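Local structure of Exo-1,5-alpha-l-arabinofuranobiosidase (Gibberella zeae, 2YDT) at residues 273-285 and 323-337. The protein probably hydrolyses arabinan as an exo-1,5-alpha-L-arabinofuranobiosidase, releasing arabinobiose, and here binds an iminosugar inhibitor and arabinofuranose. Residues are numbered along the deposited sequence; the frame is centred on the assembly and turned at random. Where two conformers were deposited one is given.
Sequences AGSPYVVWTPYGG and YTRSLLTFQKDPDLL. With MN (manganese (II) ion), chain J.
Tyr277 lays one face of its ring over Ser326: CB of Ser326 stands 4.0 Å from the ring centroid, almost along the ring normal, in a CH-pi contact. With CG anti to the backbone N, the ring reaches across to strand 326-330, and its CD2 lies 4.1 Å from CB of Leu327, the tyrosine and leucine side chains running antiparallel past one another. Val279 follows two residues on, its CG1 3.9 Å from the same Leu327 CB, while its CG2 branch touches CD1 of Leu337. The two strands run nearly parallel, 9° apart. Their axes come no closer than 6.4 Å, so side chains rather than paired backbones fill the space between them.

Polar links close both ends. Toward the pocket, Ser275 OG accepts a nearly straight bond from Thr324 N (3.0 Å), and a water donates to both Ser275 O and Arg325 O. The neighbouring Tyr323 lines the inhibitor site, its hydroxyl making a weak hydrogen bond to the iminosugar. At the far end Thr281 OG1 donates to Pro334 O (2.8 Å), tilted 26° from the carbonyl plane, and accepts from Tyr283 N, forming an ST turn. The Asp335 carboxylate runs alongside the Tyr283 ring, 14° from parallel, with OD1 above one face near the rim; OD2 of Asp335 is held by Ser362 and Arg360. Beyond the contact, Gln331 OE1 binds a manganese ion at 2.4 Å, with three waters among its other ligands.

Strands 277-281 and 326-330 each border a separate four-stranded antiparallel sheet, adjacent blades of a beta-propeller. Strand 289-293 pairs with 277-281, strand 336-341 with 326-330. Strand 28-35 runs alongside Tyr277, Thr324, Ser326 and Phe330, strand 209-217 meets Ser275, Tyr277, Val278 and Tyr323, and helix 361-364 packs on Thr281, Tyr283 and Asp335.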
loop_
_atom_site.group_PDB
_atom_site.type_symbol
_atom_site.label_atom_id
_atom_site.label_comp_id
_atom_site.label_asym_id
_atom_site.label_seq_id
_atom_site.Cartn_x
_atom_site.Cartn_y
_atom_site.Cartn_z
ATOM N N ALA A 273 10.646 10.790 -1.965
ATOM C CA ALA A 273 10.361 10.232 -3.290
ATOM C C ALA A 273 10.167 8.725 -3.162
ATOM O O ALA A 273 10.794 8.079 -2.329
ATOM C CB ALA A 273 11.480 10.502 -4.296
ATOM N N GLY A 274 9.309 8.206 -4.037
ATOM C CA GLY A 274 9.151 6.751 -4.211
ATOM C C GLY A 274 8.133 6.103 -3.294
ATOM O O GLY A 274 8.070 6.396 -2.090
ATOM N N SER A 275 7.308 5.232 -3.893
ATOM C CA SER A 275 6.494 4.253 -3.188
ATOM C C SER A 275 6.027 4.638 -1.787
ATOM O O SER A 275 6.364 3.968 -0.782
ATOM C CB SER A 275 7.220 2.887 -3.176
ATOM O OG SER A 275 8.501 2.927 -2.563
ATOM N N PRO A 276 5.152 5.653 -1.743
ATOM C CA PRO A 276 4.738 6.166 -0.448
ATOM C C PRO A 276 3.592 5.398 0.190
ATOM O O PRO A 276 2.907 4.610 -0.450
ATOM C CB PRO A 276 4.318 7.604 -0.767
ATOM C CG PRO A 276 3.852 7.552 -2.170
ATOM C CD PRO A 276 4.753 6.547 -2.838
ATOM N N TYR A 277 3.381 5.654 1.469
ATOM C CA TYR A 277 2.290 5.043 2.204
ATOM C C TYR A 277 1.819 6.038 3.252
ATOM O O TYR A 277 2.656 6.540 4.020
ATOM C CB TYR A 277 2.731 3.707 2.882
ATOM C CG TYR A 277 1.558 2.808 3.267
ATOM C CD1 TYR A 277 1.161 1.756 2.459
ATOM C CD2 TYR A 277 0.791 3.073 4.411
ATOM C CE1 TYR A 277 0.074 1.008 2.784
ATOM C CE2 TYR A 277 -0.313 2.340 4.724
ATOM C CZ TYR A 277 -0.654 1.280 3.896
ATOM O OH TYR A 277 -1.757 0.489 4.181
ATOM N N VAL A 278 0.504 6.284 3.332
ATOM C CA VAL A 278 -0.067 7.245 4.286
ATOM C C VAL A 278 -1.012 6.595 5.279
ATOM O O VAL A 278 -1.776 5.693 4.918
ATOM C CB VAL A 278 -0.800 8.424 3.568
ATOM C CG1 VAL A 278 -2.072 8.022 2.859
ATOM C CG2 VAL A 278 -1.146 9.549 4.568
ATOM N N VAL A 279 -0.985 7.078 6.530
ATOM C CA VAL A 279 -2.037 6.796 7.513
ATOM C C VAL A 279 -2.359 8.094 8.230
ATOM O O VAL A 279 -1.600 9.074 8.129
ATOM C CB VAL A 279 -1.668 5.712 8.554
ATOM C CG1 VAL A 279 -1.481 4.385 7.860
ATOM C CG2 VAL A 279 -0.396 6.097 9.340
ATOM N N TRP A 280 -3.469 8.080 8.974
ATOM C CA TRP A 280 -3.798 9.157 9.903
ATOM C C TRP A 280 -4.099 8.518 11.252
ATOM O O TRP A 280 -4.790 7.491 11.348
ATOM C CB TRP A 280 -4.996 9.986 9.420
ATOM C CG TRP A 280 -5.456 11.037 10.439
ATOM C CD1 TRP A 280 -4.951 12.275 10.581
ATOM C CD2 TRP A 280 -6.435 10.871 11.459
ATOM N NE1 TRP A 280 -5.600 12.941 11.617
ATOM C CE2 TRP A 280 -6.493 12.090 12.190
ATOM C CE3 TRP A 280 -7.260 9.827 11.837
ATOM C CZ2 TRP A 280 -7.394 12.288 13.253
ATOM C CZ3 TRP A 280 -8.143 10.018 12.926
ATOM C CH2 TRP A 280 -8.189 11.246 13.607
ATOM N N THR A 281 -3.617 9.197 12.298
ATOM C CA THR A 281 -3.932 8.815 13.669
ATOM C C THR A 281 -4.531 10.020 14.415
ATOM O O THR A 281 -4.117 11.136 14.143
ATOM C CB THR A 281 -2.664 8.330 14.424
ATOM O OG1 THR A 281 -2.996 8.212 15.810
ATOM C CG2 THR A 281 -1.455 9.242 14.236
ATOM N N PRO A 282 -5.451 9.762 15.359
ATOM C CA PRO A 282 -5.974 10.842 16.232
ATOM C C PRO A 282 -4.930 11.437 17.183
ATOM O O PRO A 282 -5.171 12.532 17.744
ATOM C CB PRO A 282 -7.091 10.173 17.042
ATOM C CG PRO A 282 -7.136 8.800 16.676
ATOM C CD PRO A 282 -6.139 8.488 15.601
ATOM N N TYR A 283 -3.780 10.778 17.346
ATOM C CA TYR A 283 -2.702 11.320 18.182
ATOM C C TYR A 283 -2.323 12.744 17.743
ATOM O O TYR A 283 -2.203 13.035 16.557
ATOM C CB TYR A 283 -1.450 10.426 18.156
ATOM C CG TYR A 283 -0.279 11.119 18.834
ATOM C CD1 TYR A 283 -0.160 11.075 20.217
ATOM C CD2 TYR A 283 0.643 11.886 18.107
ATOM C CE1 TYR A 283 0.862 11.762 20.861
ATOM C CE2 TYR A 283 1.664 12.575 18.747
ATOM C CZ TYR A 283 1.761 12.491 20.127
ATOM O OH TYR A 283 2.763 13.167 20.798
ATOM N N GLY A 284 -2.115 13.635 18.717
ATOM C CA GLY A 284 -1.415 14.877 18.476
ATOM C C GLY A 284 -2.259 16.129 18.517
ATOM O O GLY A 284 -1.810 17.175 18.108
ATOM N N GLY A 285 -3.497 16.029 18.955
ATOM C CA GLY A 285 -4.358 17.218 18.972
ATOM C C GLY A 285 -5.575 17.058 18.092
ATOM O O GLY A 285 -5.856 15.978 17.558
ATOM N N TYR A 323 11.299 -0.431 -0.051
ATOM C CA TYR A 323 10.298 -0.204 -1.083
ATOM C C TYR A 323 8.907 -0.398 -0.533
ATOM O O TYR A 323 8.612 -1.405 0.142
ATOM C CB TYR A 323 10.541 -1.166 -2.242
ATOM C CG TYR A 323 9.604 -1.004 -3.420
ATOM C CD1 TYR A 323 9.679 0.112 -4.259
ATOM C CD2 TYR A 323 8.669 -2.004 -3.737
ATOM C CE1 TYR A 323 8.828 0.249 -5.361
ATOM C CE2 TYR A 323 7.822 -1.868 -4.836
ATOM C CZ TYR A 323 7.920 -0.747 -5.654
ATOM O OH TYR A 323 7.128 -0.635 -6.748
ATOM N N THR A 324 8.068 0.609 -0.783
ATOM C CA THR A 324 6.678 0.650 -0.296
ATOM C C THR A 324 6.556 0.236 1.188
ATOM O O THR A 324 5.635 -0.455 1.622
ATOM C CB THR A 324 5.667 -0.085 -1.256
ATOM O OG1 THR A 324 4.329 0.303 -0.923
ATOM C CG2 THR A 324 5.793 -1.634 -1.188
ATOM N N ARG A 325 7.472 0.748 2.003
ATOM C CA ARG A 325 7.407 0.568 3.442
ATOM C C ARG A 325 6.049 1.057 3.923
ATOM O O ARG A 325 5.612 2.151 3.508
ATOM C CB ARG A 325 8.595 1.295 4.101
ATOM C CG ARG A 325 8.863 0.874 5.537
ATOM C CD ARG A 325 10.023 1.672 6.173
ATOM N NE ARG A 325 9.696 3.093 6.231
ATOM C CZ ARG A 325 10.419 3.999 6.863
ATOM N NH1 ARG A 325 11.498 3.626 7.537
ATOM N NH2 ARG A 325 10.081 5.289 6.798
ATOM N N SER A 326 5.383 0.262 4.757
ATOM C CA SER A 326 4.003 0.524 5.131
ATOM C C SER A 326 3.863 0.892 6.581
ATOM O O SER A 326 4.811 0.741 7.387
ATOM C CB SER A 326 3.108 -0.673 4.796
ATOM O OG SER A 326 3.590 -1.858 5.333
ATOM N N LEU A 327 2.679 1.400 6.915
ATOM C CA LEU A 327 2.392 1.937 8.253
ATOM C C LEU A 327 1.064 1.448 8.784
ATOM O O LEU A 327 0.128 1.137 8.025
ATOM C CB LEU A 327 2.342 3.468 8.178
ATOM C CG LEU A 327 3.534 4.234 7.641
ATOM C CD1 LEU A 327 3.187 5.771 7.390
ATOM C CD2 LEU A 327 4.739 4.105 8.578
ATOM N N LEU A 328 0.973 1.358 10.108
ATOM C CA LEU A 328 -0.230 0.948 10.777
ATOM C C LEU A 328 -0.354 1.726 12.091
ATOM O O LEU A 328 0.624 1.853 12.839
ATOM C CB LEU A 328 -0.162 -0.557 11.043
ATOM C CG LEU A 328 -1.343 -1.147 11.762
ATOM C CD1 LEU A 328 -1.618 -2.571 11.279
ATOM C CD2 LEU A 328 -1.105 -1.071 13.305
ATOM N N THR A 329 -1.539 2.248 12.353
ATOM C CA THR A 329 -1.839 2.899 13.645
ATOM C C THR A 329 -2.721 1.966 14.490
ATOM O O THR A 329 -3.547 1.243 13.947
ATOM C CB THR A 329 -2.480 4.300 13.415
ATOM O OG1 THR A 329 -2.593 4.961 14.685
ATOM C CG2 THR A 329 -3.866 4.165 12.793
ATOM N N PHE A 330 -2.549 1.933 15.813
ATOM C CA PHE A 330 -3.251 0.995 16.682
ATOM C C PHE A 330 -4.482 1.626 17.291
ATOM O O PHE A 330 -4.392 2.735 17.839
ATOM C CB PHE A 330 -2.340 0.532 17.833
ATOM C CG PHE A 330 -1.180 -0.362 17.400
ATOM C CD1 PHE A 330 -1.282 -1.733 17.523
ATOM C CD2 PHE A 330 -0.015 0.166 16.865
ATOM C CE1 PHE A 330 -0.204 -2.593 17.129
ATOM C CE2 PHE A 330 1.027 -0.684 16.461
ATOM C CZ PHE A 330 0.930 -2.046 16.623
ATOM N N GLN A 331 -5.591 0.915 17.180
ATOM C CA GLN A 331 -6.911 1.443 17.570
ATOM C C GLN A 331 -6.906 1.882 19.045
ATOM O O GLN A 331 -7.426 2.948 19.375
ATOM C CB GLN A 331 -8.033 0.386 17.263
ATOM C CG GLN A 331 -7.936 -0.960 18.052
ATOM C CD GLN A 331 -8.442 -2.290 17.360
ATOM O OE1 GLN A 331 -8.815 -2.347 16.179
ATOM N NE2 GLN A 331 -8.432 -3.362 18.146
ATOM N N LYS A 332 -6.299 1.083 19.900
ATOM C CA LYS A 332 -6.365 1.308 21.350
ATOM C C LYS A 332 -5.314 2.240 21.864
ATOM O O LYS A 332 -5.368 2.641 23.027
ATOM C CB LYS A 332 -6.256 -0.023 22.091
ATOM C CG LYS A 332 -7.313 -0.993 21.607
ATOM C CD LYS A 332 -8.128 -1.629 22.689
ATOM C CE LYS A 332 -7.323 -2.707 23.412
ATOM N NZ LYS A 332 -8.201 -3.654 24.190
ATOM N N ASP A 333 -4.337 2.577 21.035
ATOM C CA ASP A 333 -3.332 3.565 21.433
ATOM C C ASP A 333 -2.812 4.275 20.207
ATOM O O ASP A 333 -1.830 3.863 19.591
ATOM C CB ASP A 333 -2.194 2.954 22.254
ATOM C CG ASP A 333 -1.265 4.041 22.862
ATOM O OD1 ASP A 333 -1.363 5.241 22.470
ATOM O OD2 ASP A 333 -0.434 3.694 23.745
ATOM N N PRO A 334 -3.461 5.365 19.845
ATOM C CA PRO A 334 -3.119 6.164 18.679
ATOM C C PRO A 334 -1.677 6.708 18.659
ATOM O O PRO A 334 -1.212 7.134 17.615
ATOM C CB PRO A 334 -4.104 7.321 18.766
ATOM C CG PRO A 334 -5.263 6.771 19.508
ATOM C CD PRO A 334 -4.687 5.863 20.506
ATOM N N ASP A 335 -0.987 6.719 19.804
ATOM C CA ASP A 335 0.428 7.113 19.855
ATOM C C ASP A 335 1.338 6.056 19.213
ATOM O O ASP A 335 2.407 6.384 18.757
ATOM C CB ASP A 335 0.832 7.306 21.325
ATOM C CG ASP A 335 2.146 8.025 21.505
ATOM O OD1 ASP A 335 2.662 8.708 20.604
ATOM O OD2 ASP A 335 2.682 7.936 22.637
ATOM N N LEU A 336 0.892 4.814 19.161
ATOM C CA LEU A 336 1.730 3.722 18.634
ATOM C C LEU A 336 1.639 3.661 17.104
ATOM O O LEU A 336 0.525 3.730 16.525
ATOM C CB LEU A 336 1.303 2.379 19.218
ATOM C CG LEU A 336 1.584 2.156 20.717
ATOM C CD1 LEU A 336 0.993 0.771 21.165
ATOM C CD2 LEU A 336 3.067 2.289 20.988
ATOM N N LEU A 337 2.791 3.490 16.472
ATOM C CA LEU A 337 2.873 3.408 15.022
ATOM C C LEU A 337 3.758 2.218 14.640
ATOM O O LEU A 337 4.924 2.166 15.026
ATOM C CB LEU A 337 3.456 4.692 14.451
ATOM C CG LEU A 337 3.678 4.747 12.923
ATOM C CD1 LEU A 337 2.335 4.962 12.157
ATOM C CD2 LEU A 337 4.667 5.845 12.557
HETATM MN MN MN J . -9.919 -1.450 14.255
HETATM O O HOH W 1 7.005 4.026 2.069
HETATM O O HOH W 2 3.408 2.506 -2.139
HETATM O O HOH W 3 -9.755 -3.298 13.054
HETATM O O HOH W 4 -7.807 -1.169 13.794
HETATM O O HOH W 5 -10.648 -0.525 12.828
#